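Local coordinates for protein Exo-arabinanase (Penicillium chrysogenum, PDB 3A72) that probably hydrolyses arabinan from the chain end, as an exo-acting alpha-L-arabinanase, and holds bound arabinofuranose sugars in this structure, at residues H133-G138 with V179-N184; C163-Q168 with G190-D195. All blocks are in the same frame, centred on the assembly; numbering follows the deposited sequence.

Both contacts belong to a six-bladed beta-propeller. Interaction 1 joins the outermost strand of one blade, 129-137, to strand 177-183 of the next. Interaction 2 lies within that second blade, between strand 160-167 and the segment that enters strand 193-196. Strand 177-183 runs between the two partners of interaction 2. The contact centres are about 6 Å apart. Gln181 NE2 and Tyr165 OH link them, 2.6 Å apart and probably hydrogen-bonded. The backbone also connects them, with Val182 O 2.8 Å from Gly190 N. Interaction 2 holds the sugar-binding residues Ser166 and Gln168. In interaction 1 the side chain of Ala135 is about 14 Å from a bound arabinofuranose.

Interaction 1: residues H133-G138 with V179-N184; sequences HIAAGG and VHQVTN
With its amide end Gln181 reaches the carbonyl oxygen of Ile134 and the methyl of Ala135. Its CG stands anti to the carbonyl carbon (chi1 -65°), and the chain is extended beyond CG, so the amide is carried well away from its own strand. NE2 lies 3.3 Å from Ile134 O. This is a weak hydrogen bond, bent to 124° at the hydrogen. The same nitrogen sits 3.5 Å from Ala135 CB, which points toward Gln181. The CG2 branch of Ile134 comes only to the margin of the amide, 4.5 Å from NE2. The Ile134 side chain also packs on Ile116, Leu118 and Trp189. The two strands belong to neighbouring blades of the beta-propeller, and their nearest CA atoms, those of Ile134 and Gln181, are 7.7 Å apart. Ile134 and Ala135 form a classic beta bulge opposite Ile116 of the adjacent strand in their own blade. The stronger partner of the Gln181 amide is Tyr165 OH, in the second strand of its own blade. At NE2 the directions to Ile134 O and Tyr165 OH are about 121° apart.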
loop_
_atom_site.group_PDB
_atom_site.type_symbol
_atom_site.label_atom_id
_atom_site.label_comp_id
_atom_site.label_asym_id
_atom_site.label_seq_id
_atom_site.Cartn_x
_atom_site.Cartn_y
_atom_site.Cartn_z
ATOM N N HIS A 133 12.003 14.870 -1.156
ATOM C CA HIS A 133 10.794 14.890 -0.348
ATOM C C HIS A 133 9.598 14.971 -1.282
ATOM O O HIS A 133 9.611 15.744 -2.235
ATOM C CB HIS A 133 10.735 16.139 0.508
ATOM C CG HIS A 133 11.846 16.247 1.492
ATOM N ND1 HIS A 133 13.119 16.827 1.375
ATOM C CD2 HIS A 133 11.797 15.759 2.718
ATOM C CE1 HIS A 133 13.774 16.662 2.538
ATOM N NE2 HIS A 133 12.983 16.002 3.382
ATOM N N ILE A 134 8.557 14.191 -0.995
ATOM C CA ILE A 134 7.282 14.299 -1.746
ATOM C C ILE A 134 6.363 15.285 -1.048
ATOM O O ILE A 134 5.888 16.243 -1.657
ATOM C CB ILE A 134 6.642 12.887 -1.887
ATOM C CG1 ILE A 134 7.631 11.870 -2.458
ATOM C CG2 ILE A 134 5.382 13.014 -2.719
ATOM C CD1 ILE A 134 7.080 10.513 -2.811
ATOM N N ALA A 135 6.100 15.050 0.246
ATOM C CA ALA A 135 5.092 15.821 0.969
ATOM C C ALA A 135 5.354 15.678 2.448
ATOM O O ALA A 135 5.610 14.572 2.906
ATOM C CB ALA A 135 3.688 15.286 0.657
ATOM N N ALA A 136 5.227 16.768 3.202
ATOM C CA ALA A 136 5.489 16.764 4.636
ATOM C C ALA A 136 4.311 17.395 5.367
ATOM O O ALA A 136 3.581 18.218 4.814
ATOM C CB ALA A 136 6.779 17.437 4.985
ATOM N N GLY A 137 4.115 16.980 6.607
ATOM C CA GLY A 137 3.040 17.466 7.433
ATOM C C GLY A 137 3.361 17.362 8.905
ATOM O O GLY A 137 4.515 17.229 9.353
ATOM N N GLY A 138 2.301 17.424 9.692
ATOM C CA GLY A 138 2.355 17.513 11.145
ATOM C C GLY A 138 2.346 16.188 11.861
ATOM O O GLY A 138 2.849 15.166 11.380
ATOM N N VAL A 179 -5.158 12.696 -1.665
ATOM C CA VAL A 179 -4.563 13.605 -2.647
ATOM C C VAL A 179 -3.523 12.890 -3.462
ATOM O O VAL A 179 -3.114 11.745 -3.166
ATOM C CB VAL A 179 -3.933 14.828 -1.929
ATOM C CG1 VAL A 179 -4.930 15.514 -1.011
ATOM C CG2 VAL A 179 -2.699 14.432 -1.180
ATOM N N HIS A 180 -2.967 13.604 -4.445
ATOM C CA HIS A 180 -1.755 13.133 -5.084
ATOM C C HIS A 180 -0.894 14.323 -5.516
ATOM O O HIS A 180 -1.367 15.458 -5.631
ATOM C CB HIS A 180 -1.988 12.180 -6.312
ATOM C CG HIS A 180 -2.615 12.881 -7.460
ATOM N ND1 HIS A 180 -2.077 13.587 -8.484
ATOM C CD2 HIS A 180 -3.945 12.868 -7.677
ATOM C CE1 HIS A 180 -3.097 14.012 -9.294
ATOM N NE2 HIS A 180 -4.247 13.566 -8.787
ATOM N N GLN A 181 0.367 14.018 -5.798
ATOM C CA GLN A 181 1.273 14.896 -6.519
ATOM C C GLN A 181 1.923 14.093 -7.628
ATOM O O GLN A 181 2.054 12.860 -7.548
ATOM C CB GLN A 181 2.301 15.533 -5.612
ATOM C CG GLN A 181 1.698 16.474 -4.579
ATOM C CD GLN A 181 2.685 17.058 -3.623
ATOM O OE1 GLN A 181 3.513 17.991 -4.001
ATOM N NE2 GLN A 181 2.686 16.606 -2.446
ATOM N N VAL A 182 2.372 14.813 -8.671
ATOM C CA VAL A 182 2.949 14.203 -9.864
ATOM C C VAL A 182 4.323 14.780 -10.113
ATOM O O VAL A 182 4.575 15.958 -9.841
ATOM C CB VAL A 182 2.066 14.451 -11.095
ATOM C CG1 VAL A 182 2.538 13.659 -12.271
ATOM C CG2 VAL A 182 0.635 14.135 -10.714
ATOM N N THR A 183 5.221 13.977 -10.683
ATOM C CA THR A 183 6.521 14.403 -11.084
ATOM C C THR A 183 6.900 13.785 -12.425
ATOM O O THR A 183 6.531 12.667 -12.717
ATOM C CB THR A 183 7.580 14.036 -10.000
ATOM O OG1 THR A 183 8.823 14.575 -10.349
ATOM C CG2 THR A 183 7.658 12.566 -9.811
ATOM N N ASN A 184 7.686 14.532 -13.217
ATOM C CA ASN A 184 8.289 13.948 -14.427
ATOM C C ASN A 184 9.775 13.725 -14.260
ATOM O O ASN A 184 10.465 13.328 -15.224
ATOM C CB ASN A 184 7.953 14.719 -15.665
ATOM C CG ASN A 184 8.444 16.087 -15.692
ATOM O OD1 ASN A 184 9.405 16.372 -15.039
ATOM N ND2 ASN A 184 7.801 17.046 -16.360
#

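Interaction 2: residues C163-Q168 with G190-D195; sequences CYYSDQ and GPVVED
Tyr164 meets Asp195 at the edge of its ring. The contact lies between strand 160-167 and the loop and first residues of strand 193-196, in one blade of the propeller, with strand 177-183 between the two strands. The two short segments run at about 100° to each other, far from side-by-side pairing. Asp195 OD2 lies in the plane of the Tyr164 ring, 3.7 Å from CD1. The carboxylate is turned 48° from the ring, and the two side chains cross at about a right angle. The hydroxyl of Tyr164 is hydrogen-bonded to Pro245 O. With CG between the backbone N and the carbonyl carbon (chi1 59°), the Tyr165 ring carries its OH to Val192, where it touches CG2 at 3.6 Å. Besides Gln181, this hydroxyl has a weak hydrogen bond with Arg169 NH2. Ser166 belongs to the sugar pocket, as does Gln168, and both touch a bound arabinofuranose. Asp167 faces Val192 from the opposite direction, with OD2 4.1 Å from CG1. Its OD1 makes a salt bridge to Arg169, which probably balances the charge of Asp167 and eases its closeness to Glu194. Asp167 OD2 and Glu194 OE2 are 4.7 Å apart. A water lies between the two acids and donates to both. It makes a weak bond of 2.8 Å to Asp167 OD2 and a short one of 2.5 Å to Glu194 OE2.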
loop_
_atom_site.group_PDB
_atom_site.type_symbol
_atom_site.label_atom_id
_atom_site.label_comp_id
_atom_site.label_asym_id
_atom_site.label_seq_id
_atom_site.Cartn_x
_atom_site.Cartn_y
_atom_site.Cartn_z
ATOM N N CYS A 163 2.267 10.038 -6.893
ATOM C CA CYS A 163 2.214 9.567 -5.514
ATOM C C CYS A 163 0.858 9.981 -4.923
ATOM O O CYS A 163 0.584 11.156 -4.763
ATOM C CB CYS A 163 3.327 10.157 -4.668
ATOM S SG CYS A 163 3.318 9.490 -2.978
ATOM N N TYR A 164 0.032 8.972 -4.686
ATOM C CA TYR A 164 -1.238 9.139 -3.950
ATOM C C TYR A 164 -0.946 9.000 -2.476
ATOM O O TYR A 164 -0.151 8.145 -2.079
ATOM C CB TYR A 164 -2.233 8.076 -4.362
ATOM C CG TYR A 164 -2.551 7.954 -5.845
ATOM C CD1 TYR A 164 -3.545 8.697 -6.448
ATOM C CD2 TYR A 164 -1.824 7.035 -6.637
ATOM C CE1 TYR A 164 -3.815 8.554 -7.799
ATOM C CE2 TYR A 164 -2.105 6.879 -7.967
ATOM C CZ TYR A 164 -3.102 7.643 -8.565
ATOM O OH TYR A 164 -3.355 7.438 -9.894
ATOM N N TYR A 165 -1.629 9.775 -1.628
ATOM C CA TYR A 165 -1.417 9.660 -0.171
ATOM C C TYR A 165 -2.602 10.270 0.531
ATOM O O TYR A 165 -3.468 10.921 -0.052
ATOM C CB TYR A 165 -0.074 10.249 0.261
ATOM C CG TYR A 165 0.153 11.712 -0.056
ATOM C CD1 TYR A 165 -0.130 12.685 0.891
ATOM C CD2 TYR A 165 0.660 12.140 -1.279
ATOM C CE1 TYR A 165 0.085 14.018 0.610
ATOM C CE2 TYR A 165 0.890 13.454 -1.548
ATOM C CZ TYR A 165 0.601 14.394 -0.613
ATOM O OH TYR A 165 0.797 15.731 -0.904
ATOM N N SER A 166 -2.673 10.000 1.852
ATOM C CA SER A 166 -3.678 10.554 2.721
ATOM C C SER A 166 -3.175 11.858 3.348
ATOM O O SER A 166 -1.988 11.926 3.703
ATOM C CB SER A 166 -4.058 9.578 3.817
ATOM O OG SER A 166 -4.394 8.306 3.295
ATOM N N ASP A 167 -4.050 12.845 3.494
ATOM C CA ASP A 167 -3.627 14.190 3.842
ATOM C C ASP A 167 -4.538 14.774 4.890
ATOM O O ASP A 167 -5.760 14.859 4.656
ATOM C CB ASP A 167 -3.638 15.047 2.586
ATOM C CG ASP A 167 -2.985 16.384 2.694
ATOM O OD1 ASP A 167 -2.445 16.704 3.790
ATOM O OD2 ASP A 167 -2.958 17.122 1.685
ATOM N N GLN A 168 -4.014 15.217 6.018
ATOM C CA GLN A 168 -4.752 15.933 7.011
ATOM C C GLN A 168 -4.445 17.443 7.021
ATOM O O GLN A 168 -4.954 18.168 7.894
ATOM C CB GLN A 168 -4.518 15.363 8.414
ATOM C CG GLN A 168 -5.132 13.963 8.594
ATOM C CD GLN A 168 -5.119 13.493 10.012
ATOM O OE1 GLN A 168 -5.453 14.282 10.993
ATOM N NE2 GLN A 168 -4.885 12.293 10.246
ATOM N N GLY A 190 4.674 18.465 -8.541
ATOM C CA GLY A 190 3.659 19.432 -8.804
ATOM C C GLY A 190 2.792 19.678 -7.578
ATOM O O GLY A 190 3.001 19.100 -6.516
ATOM N N PRO A 191 1.785 20.516 -7.736
ATOM C CA PRO A 191 1.000 20.862 -6.582
ATOM C C PRO A 191 0.125 19.718 -6.093
ATOM O O PRO A 191 -0.155 18.750 -6.805
ATOM C CB PRO A 191 0.158 22.020 -7.063
ATOM C CG PRO A 191 0.203 21.939 -8.535
ATOM C CD PRO A 191 1.374 21.145 -8.974
ATOM N N VAL A 192 -0.307 19.842 -4.857
ATOM C CA VAL A 192 -1.249 18.891 -4.299
ATOM C C VAL A 192 -2.577 18.960 -5.036
ATOM O O VAL A 192 -3.187 20.030 -5.144
ATOM C CB VAL A 192 -1.446 19.164 -2.768
ATOM C CG1 VAL A 192 -2.463 18.213 -2.190
ATOM C CG2 VAL A 192 -0.075 19.047 -2.094
ATOM N N VAL A 193 -3.079 17.839 -5.484
ATOM C CA VAL A 193 -4.383 17.673 -6.139
ATOM C C VAL A 193 -5.284 16.887 -5.220
ATOM O O VAL A 193 -4.952 15.768 -4.838
ATOM C CB VAL A 193 -4.226 16.982 -7.502
ATOM C CG1 VAL A 193 -5.584 16.774 -8.148
ATOM C CG2 VAL A 193 -3.341 17.802 -8.394
ATOM N N GLU A 194 -6.434 17.458 -4.853
ATOM C CA GLU A 194 -7.400 16.730 -4.030
ATOM C C GLU A 194 -8.132 15.685 -4.845
ATOM O O GLU A 194 -8.705 15.987 -5.891
ATOM C CB GLU A 194 -8.406 17.708 -3.421
ATOM C CG GLU A 194 -7.760 18.768 -2.573
ATOM C CD GLU A 194 -7.323 18.252 -1.251
ATOM O OE1 GLU A 194 -7.722 17.215 -0.701
ATOM O OE2 GLU A 194 -6.571 19.035 -0.600
ATOM N N ASP A 195 -8.106 14.464 -4.408
ATOM C CA ASP A 195 -8.768 13.356 -5.092
ATOM C C ASP A 195 -10.093 12.967 -4.428
ATOM O O ASP A 195 -11.092 12.792 -5.122
ATOM C CB ASP A 195 -7.804 12.167 -5.142
ATOM C CG ASP A 195 -6.699 12.350 -6.118
ATOM O OD1 ASP A 195 -6.866 13.095 -7.120
ATOM O OD2 ASP A 195 -5.619 11.701 -5.909
HETATM O O HOH W 1 -5.572 18.167 1.495
#